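Local coordinates for death on curing protein (PDB 3DD7) that is the toxin of the phage P1 Phd-Doc addiction module, blocking translation in its host, probably by phosphorylating elongation factor Tu, and is neutralised by the antitoxin Phd, at residues Asp14-Arg19 with Asn72-Leu77; Thr49-Val54 with Arg85-Gln90; Thr57-Thr62 with Asn78-Phe83. The protein carries 2 engineered substitutions. All coordinates share one frame; numbering follows the deposited sequence.

Interaction 1. Residues Asp14-Arg19 with Asn72-Leu77; sequences DANISR and NKRTAL
Asn16 on helix 6-20 and Arg74 near the start of helix 72-86 reach across to each other, and this pair carries the contact. Asn16 extends with CG anti to its backbone N (chi1 -168°), which brings the amide oxygen in front of Arg74. The arginine chain bends about its CG-CD bond and curls round that oxygen: Asn16 OD1 lies 2.8 Å from Arg74 NH1 and 3.2 Å from Arg74 CD. NH1 donates to OD1 almost in line with the amide C=O bond (170° at the oxygen), but the oxygen sits 33° out of the guanidinium plane, and the N-H points off a straight line. The amide and guanidinium planes are inclined by about half a right angle. Arg74 NH1 also donates to Gly21 O, just beyond the first helix. Asn16 ND2 bonds a polar side chain of the bound Phd peptide, and Arg19 forms salt bridges with acidic side chains of that peptide. With its oxygen engaged by Arg74, the buried Asn16 amide is probably held in the rotation that presents its NH2 to the antitoxin. Arg74, itself packed on an apolar peptide side chain, thus probably helps to orient the asparagine as well as touching the antitoxin.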
# COMPACT_ATOMS: atom_id res chain seq x y z
N ASP A 14 -5.29 7.94 7.44
CA ASP A 14 -6.27 8.74 8.18
C ASP A 14 -7.27 9.36 7.19
O ASP A 14 -8.47 9.42 7.46
CB ASP A 14 -5.55 9.82 8.99
CG ASP A 14 -4.77 9.25 10.16
OD1 ASP A 14 -4.93 8.04 10.49
OD2 ASP A 14 -4.02 10.06 10.77
N ALA A 15 -6.77 9.78 6.03
CA ALA A 15 -7.67 10.33 4.98
C ALA A 15 -8.63 9.26 4.45
O ALA A 15 -9.79 9.55 4.13
CB ALA A 15 -6.86 10.93 3.86
N ASN A 16 -8.13 8.03 4.36
CA ASN A 16 -8.92 6.91 3.90
C ASN A 16 -10.02 6.57 4.92
O ASN A 16 -11.19 6.32 4.55
CB ASN A 16 -8.02 5.70 3.68
CG ASN A 16 -8.72 4.62 2.93
OD1 ASN A 16 -9.47 3.87 3.51
ND2 ASN A 16 -8.50 4.56 1.65
N ILE A 17 -9.66 6.60 6.19
CA ILE A 17 -10.62 6.34 7.27
C ILE A 17 -11.75 7.37 7.20
O ILE A 17 -12.93 7.02 7.32
CB ILE A 17 -9.94 6.35 8.67
CG1 ILE A 17 -9.11 5.06 8.87
CG2 ILE A 17 -10.96 6.58 9.83
CD1 ILE A 17 -9.91 3.79 9.01
N SER A 18 -11.36 8.64 7.02
CA SER A 18 -12.30 9.75 6.96
C SER A 18 -13.27 9.60 5.79
O SER A 18 -14.48 9.82 5.94
CB SER A 18 -11.53 11.07 6.83
OG SER A 18 -12.39 12.19 6.93
N ARG A 19 -12.76 9.20 4.65
CA ARG A 19 -13.56 9.15 3.44
C ARG A 19 -14.45 7.90 3.39
O ARG A 19 -15.63 8.00 3.03
CB ARG A 19 -12.66 9.26 2.20
CG ARG A 19 -13.39 9.04 0.90
CD ARG A 19 -12.66 9.68 -0.22
NE ARG A 19 -13.20 9.26 -1.52
CZ ARG A 19 -12.76 9.73 -2.67
NH1 ARG A 19 -11.83 10.68 -2.67
NH2 ARG A 19 -13.27 9.27 -3.82
N ASN A 72 -5.90 -1.36 7.40
CA ASN A 72 -4.56 -1.76 7.02
C ASN A 72 -4.48 -2.22 5.58
O ASN A 72 -3.54 -1.87 4.86
CB ASN A 72 -4.04 -2.86 7.95
CG ASN A 72 -3.84 -2.38 9.34
OD1 ASN A 72 -2.96 -1.59 9.61
ND2 ASN A 72 -4.64 -2.90 10.27
N LYS A 73 -5.46 -3.01 5.15
CA LYS A 73 -5.44 -3.49 3.76
C LYS A 73 -5.65 -2.33 2.78
O LYS A 73 -4.93 -2.22 1.78
CB LYS A 73 -6.46 -4.60 3.53
CG LYS A 73 -6.14 -5.90 4.29
CD LYS A 73 -7.21 -6.96 4.07
CE LYS A 73 -8.57 -6.59 4.67
NZ LYS A 73 -8.57 -6.87 6.14
N ARG A 74 -6.61 -1.46 3.08
CA ARG A 74 -6.82 -0.28 2.22
C ARG A 74 -5.55 0.55 2.13
O ARG A 74 -5.15 0.98 1.03
CB ARG A 74 -8.00 0.56 2.70
CG ARG A 74 -9.33 0.04 2.20
CD ARG A 74 -10.45 0.90 2.81
NE ARG A 74 -10.82 0.45 4.16
CZ ARG A 74 -11.36 1.23 5.10
NH1 ARG A 74 -11.49 2.54 4.91
NH2 ARG A 74 -11.73 0.71 6.26
N THR A 75 -4.88 0.75 3.26
CA THR A 75 -3.71 1.62 3.30
C THR A 75 -2.60 0.92 2.54
O THR A 75 -1.87 1.57 1.80
CB THR A 75 -3.32 1.97 4.75
OG1 THR A 75 -4.44 2.63 5.38
CG2 THR A 75 -2.06 2.86 4.78
N ALA A 76 -2.51 -0.40 2.68
CA ALA A 76 -1.50 -1.20 1.99
C ALA A 76 -1.64 -1.00 0.47
O ALA A 76 -0.70 -0.59 -0.20
CB ALA A 76 -1.66 -2.66 2.34
N LEU A 77 -2.86 -1.24 -0.03
CA LEU A 77 -3.17 -1.13 -1.46
C LEU A 77 -2.93 0.28 -2.04
O LEU A 77 -2.21 0.44 -3.02
CB LEU A 77 -4.60 -1.59 -1.75
CG LEU A 77 -5.00 -1.47 -3.22
CD1 LEU A 77 -4.05 -2.29 -4.11
CD2 LEU A 77 -6.43 -1.92 -3.40

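Interaction 2. Residues Thr49-Val54 with Arg85-Gln90; sequences TDLFEV and RRNGVQ
Leu51, in the first turn of helix 51-65, packs against the turn that follows helix 72-86, and the contact between the segments is apolar. Its two methyls straddle the base of Asn87: CD1 is 3.7 Å and CD2 3.8 Å from Asn87 CB, with CD1 also lying near the Asn87 carbonyl oxygen. Val89 divides its branches between two partners. With CG1 anti to the backbone N (chi1 176°), that methyl approaches Phe52 CZ at 4.1 Å, obliquely to the ring, while CG2 meets Leu51 CD1 at 3.8 Å. Leu118 and Arg119 of helix 111-122 also touch Phe52.

The polar interactions stay on each side of this apolar seam. Asp50 is the N-cap of helix 51-65: its OD1 accepts from Glu53 N at 3.1 Å and more weakly from Phe52 N, and also forms a salt bridge with Arg119. The amide of Asn87 finds its polar partners elsewhere, ND2 donating to Phe83 O and OD1 accepting from Arg2 N.

Backbone bonds shape the turn. Gly88 N donates to Arg85 O and Val89 N to Leu84 O, with Gly88 at positive phi as the C-prime residue. This is a Schellman motif closing one helix beside the side-chain-capped start of its antiparallel neighbour.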
# COMPACT_ATOMS: atom_id res chain seq x y z
N THR A 49 15.60 -2.24 -7.84
CA THR A 49 15.32 -1.11 -8.73
C THR A 49 13.99 -1.31 -9.46
O THR A 49 13.48 -0.39 -10.11
CB THR A 49 16.46 -0.89 -9.76
OG1 THR A 49 16.67 -2.09 -10.52
CG2 THR A 49 17.76 -0.50 -9.06
N ASP A 50 13.45 -2.52 -9.38
CA ASP A 50 12.20 -2.82 -10.04
C ASP A 50 11.03 -2.21 -9.28
O ASP A 50 10.77 -2.59 -8.14
CB ASP A 50 12.03 -4.33 -10.15
CG ASP A 50 10.84 -4.71 -10.99
OD1 ASP A 50 9.71 -4.43 -10.58
OD2 ASP A 50 11.03 -5.28 -12.09
N LEU A 51 10.32 -1.29 -9.93
CA LEU A 51 9.25 -0.53 -9.27
C LEU A 51 8.16 -1.45 -8.76
O LEU A 51 7.60 -1.22 -7.70
CB LEU A 51 8.66 0.51 -10.22
CG LEU A 51 9.57 1.72 -10.47
CD1 LEU A 51 8.83 2.67 -11.40
CD2 LEU A 51 9.96 2.42 -9.16
N PHE A 52 7.89 -2.53 -9.50
CA PHE A 52 6.82 -3.44 -9.08
C PHE A 52 7.18 -4.27 -7.86
O PHE A 52 6.31 -4.52 -7.01
CB PHE A 52 6.34 -4.28 -10.26
CG PHE A 52 5.74 -3.43 -11.34
CD1 PHE A 52 4.50 -2.83 -11.14
CD2 PHE A 52 6.45 -3.15 -12.50
CE1 PHE A 52 3.95 -2.00 -12.11
CE2 PHE A 52 5.90 -2.32 -13.48
CZ PHE A 52 4.66 -1.74 -13.29
N GLU A 53 8.45 -4.66 -7.76
CA GLU A 53 8.93 -5.34 -6.55
C GLU A 53 8.85 -4.41 -5.35
O GLU A 53 8.38 -4.81 -4.29
CB GLU A 53 10.37 -5.89 -6.68
CG GLU A 53 10.43 -7.35 -6.14
CD GLU A 53 11.50 -7.65 -5.08
OE1 GLU A 53 11.10 -8.12 -3.97
OE2 GLU A 53 12.72 -7.50 -5.33
N VAL A 54 9.29 -3.17 -5.52
CA VAL A 54 9.21 -2.17 -4.45
C VAL A 54 7.76 -1.91 -4.04
O VAL A 54 7.44 -1.97 -2.86
CB VAL A 54 9.97 -0.87 -4.78
CG1 VAL A 54 10.01 0.05 -3.56
CG2 VAL A 54 11.42 -1.21 -5.21
N ARG A 85 2.41 5.44 -8.88
CA ARG A 85 2.05 6.72 -9.49
C ARG A 85 3.14 7.80 -9.36
O ARG A 85 3.44 8.53 -10.33
CB ARG A 85 0.70 7.21 -8.95
CG ARG A 85 0.16 8.45 -9.67
CD ARG A 85 -1.10 8.92 -9.01
NE ARG A 85 -0.80 9.74 -7.84
CZ ARG A 85 -1.71 10.36 -7.08
NH1 ARG A 85 -3.01 10.26 -7.34
NH2 ARG A 85 -1.31 11.08 -6.05
N ARG A 86 3.75 7.92 -8.18
CA ARG A 86 4.80 8.91 -7.98
C ARG A 86 6.02 8.62 -8.84
O ARG A 86 6.78 9.54 -9.20
CB ARG A 86 5.28 8.91 -6.55
CG ARG A 86 4.24 9.20 -5.56
CD ARG A 86 4.94 9.83 -4.42
NE ARG A 86 4.00 10.67 -3.73
CZ ARG A 86 4.12 11.01 -2.47
NH1 ARG A 86 5.17 10.60 -1.78
NH2 ARG A 86 3.19 11.77 -1.92
N ASN A 87 6.23 7.34 -9.12
CA ASN A 87 7.38 6.93 -9.92
C ASN A 87 7.07 6.81 -11.41
O ASN A 87 7.81 6.19 -12.16
CB ASN A 87 8.01 5.68 -9.33
CG ASN A 87 8.75 5.99 -8.04
OD1 ASN A 87 9.85 6.53 -8.07
ND2 ASN A 87 8.11 5.70 -6.89
N GLY A 88 5.96 7.42 -11.82
CA GLY A 88 5.62 7.57 -13.23
C GLY A 88 4.88 6.39 -13.84
O GLY A 88 4.74 6.31 -15.05
N VAL A 89 4.41 5.47 -13.00
CA VAL A 89 3.57 4.38 -13.49
C VAL A 89 2.09 4.75 -13.35
O VAL A 89 1.62 4.98 -12.23
CB VAL A 89 3.85 3.04 -12.76
CG1 VAL A 89 2.87 1.93 -13.22
CG2 VAL A 89 5.31 2.61 -12.93
N GLN A 90 1.38 4.83 -14.47
CA GLN A 90 -0.06 5.09 -14.44
C GLN A 90 -0.79 3.95 -13.74
O GLN A 90 -0.54 2.78 -14.05
CB GLN A 90 -0.61 5.26 -15.86
CG GLN A 90 -2.09 5.62 -15.93

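Interaction 3. Residues Thr57-Thr62 with Asn78-Phe83; sequences TYLVAT and NSALLF
Helices 51-65 and 72-86 form an antiparallel pair at the centre of the all-helical Fic/Doc fold, joined by the connection that leads into the Asn-Lys-Arg end of the Fic signature sequence. Over segments 57-62 and 78-83 their axes approach to 8.2 Å, with N-to-C directions 162° apart. At the closest point a small residue, Ala80, faces the neighbouring helix, and its CA is 5.2 Å from the CA of Leu59. The Ala80 methyl rests alongside the Leu59 side chain, with Ala80 CB 3.7 Å from Leu59 CB and 4.0 Å from Leu59 CD1.

One turn further along helix 72-86, Phe83 meets Tyr58. The phenylalanine has CG anti to its backbone N (chi1 170°), which swings the ring back towards the tyrosine. Tyr58 CE2 comes within 3.8 Å of Phe83 CD1, and Tyr58 CD2 lies over a face of the Phe83 ring. The ring planes are inclined by 33° and their centroids are 5.3 Å apart, an oblique pairing in which the long directions of the two side chains cross at roughly a right angle. Met1 and Ile4 also touch Phe83, while Ile36 of helix 31-45 packs on Tyr58.

One turn earlier on helix 51-65, Ser55 OG donates to Ala80 O and so adds a polar link between the helices. Between the two segments themselves the contact is purely apolar and wholly buried, so it rests on close van der Waals fit and exclusion of water. The polar end of the tyrosine lies beyond the ring contact, where its hydroxyl, in hydrogen bonds with His3 ND1 and Ile4 N, ties helix 51-65 to the N-terminal segment and keeps a buried oxygen satisfied.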
# COMPACT_ATOMS: atom_id res chain seq x y z
N THR A 57 6.52 -4.66 -1.99
CA THR A 57 7.12 -4.70 -0.66
C THR A 57 6.34 -3.76 0.26
O THR A 57 5.98 -4.14 1.39
CB THR A 57 8.64 -4.34 -0.69
OG1 THR A 57 9.29 -5.13 -1.69
CG2 THR A 57 9.31 -4.63 0.64
N TYR A 58 6.02 -2.56 -0.22
CA TYR A 58 5.11 -1.67 0.53
C TYR A 58 3.77 -2.33 0.80
O TYR A 58 3.26 -2.28 1.92
CB TYR A 58 4.85 -0.35 -0.19
CG TYR A 58 5.94 0.69 -0.01
CD1 TYR A 58 6.00 1.48 1.14
CD2 TYR A 58 6.89 0.88 -1.00
CE1 TYR A 58 7.01 2.44 1.29
CE2 TYR A 58 7.88 1.85 -0.88
CZ TYR A 58 7.95 2.62 0.27
OH TYR A 58 8.93 3.58 0.41
N LEU A 59 3.18 -2.92 -0.24
CA LEU A 59 1.88 -3.53 -0.09
C LEU A 59 1.91 -4.64 0.97
O LEU A 59 1.12 -4.62 1.92
CB LEU A 59 1.36 -4.07 -1.43
CG LEU A 59 -0.13 -4.42 -1.50
CD1 LEU A 59 -0.68 -4.38 -2.94
CD2 LEU A 59 -0.41 -5.80 -0.85
N VAL A 60 2.82 -5.60 0.82
CA VAL A 60 2.88 -6.72 1.77
C VAL A 60 3.24 -6.23 3.18
O VAL A 60 2.62 -6.66 4.18
CB VAL A 60 3.85 -7.84 1.30
CG1 VAL A 60 3.95 -8.98 2.34
CG2 VAL A 60 3.40 -8.42 -0.03
N ALA A 61 4.21 -5.32 3.28
CA ALA A 61 4.67 -4.87 4.61
C ALA A 61 3.56 -4.21 5.43
O ALA A 61 3.41 -4.48 6.63
CB ALA A 61 5.89 -3.95 4.48
N THR A 62 2.74 -3.39 4.77
CA THR A 62 1.63 -2.72 5.45
C THR A 62 0.47 -3.69 5.67
O THR A 62 -0.13 -3.71 6.75
CB THR A 62 1.22 -1.45 4.69
OG1 THR A 62 2.33 -0.55 4.74
CG2 THR A 62 0.03 -0.78 5.34
N ASN A 78 -3.53 1.28 -1.40
CA ASN A 78 -3.44 2.65 -1.88
C ASN A 78 -2.00 3.17 -1.83
O ASN A 78 -1.58 3.88 -2.75
CB ASN A 78 -4.40 3.57 -1.10
CG ASN A 78 -5.87 3.32 -1.44
OD1 ASN A 78 -6.46 4.02 -2.28
ND2 ASN A 78 -6.47 2.35 -0.78
N SER A 79 -1.23 2.79 -0.81
CA SER A 79 0.16 3.26 -0.67
C SER A 79 1.03 2.65 -1.78
O SER A 79 1.82 3.36 -2.42
CB SER A 79 0.74 2.96 0.72
OG SER A 79 0.89 1.57 0.97
N ALA A 80 0.87 1.35 -2.03
CA ALA A 80 1.59 0.66 -3.11
C ALA A 80 1.33 1.35 -4.44
O ALA A 80 2.24 1.55 -5.25
CB ALA A 80 1.16 -0.81 -3.19
N LEU A 81 0.08 1.76 -4.65
CA LEU A 81 -0.30 2.33 -5.94
C LEU A 81 0.11 3.81 -6.02
O LEU A 81 0.49 4.31 -7.08
CB LEU A 81 -1.78 2.08 -6.24
CG LEU A 81 -2.03 0.77 -7.02
CD1 LEU A 81 -1.43 -0.53 -6.44
CD2 LEU A 81 -3.52 0.57 -7.39
N LEU A 82 0.07 4.47 -4.87
CA LEU A 82 0.62 5.82 -4.76
C LEU A 82 2.11 5.81 -5.10
O LEU A 82 2.60 6.68 -5.84
CB LEU A 82 0.41 6.39 -3.35
CG LEU A 82 0.95 7.80 -3.09
CD1 LEU A 82 0.37 8.83 -4.06
CD2 LEU A 82 0.75 8.22 -1.62
N PHE A 83 2.81 4.82 -4.56
CA PHE A 83 4.21 4.62 -4.87
C PHE A 83 4.42 4.49 -6.39
O PHE A 83 5.25 5.20 -6.96
CB PHE A 83 4.77 3.40 -4.13
CG PHE A 83 6.14 3.04 -4.60
CD1 PHE A 83 7.26 3.71 -4.10
CD2 PHE A 83 6.31 2.08 -5.60
CE1 PHE A 83 8.50 3.41 -4.56
CE2 PHE A 83 7.58 1.79 -6.09
CZ PHE A 83 8.68 2.46 -5.56

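In the fold
Helix 72-86 runs through all three contacts. Interaction 3 lies about 2 Å from the centre of the chain, with interactions 1 and 2 on opposite sides of that centre and their own centres about 20 Å apart. It touches both: Ala76 CB of interaction 1 is 3.4 Å from Leu59 O, and Val54 CG1 of interaction 2 is 3.4 Å from Phe83 CZ. Interactions 1 and 2 do not meet directly, their nearest atoms being about 9 Å apart. The bound Phd peptide touches residues of all three contacts: Asn16 on helix 6-20, and Arg74, Asn78 and Arg85 spaced along helix 72-86, in keeping with inhibition by fold complementation.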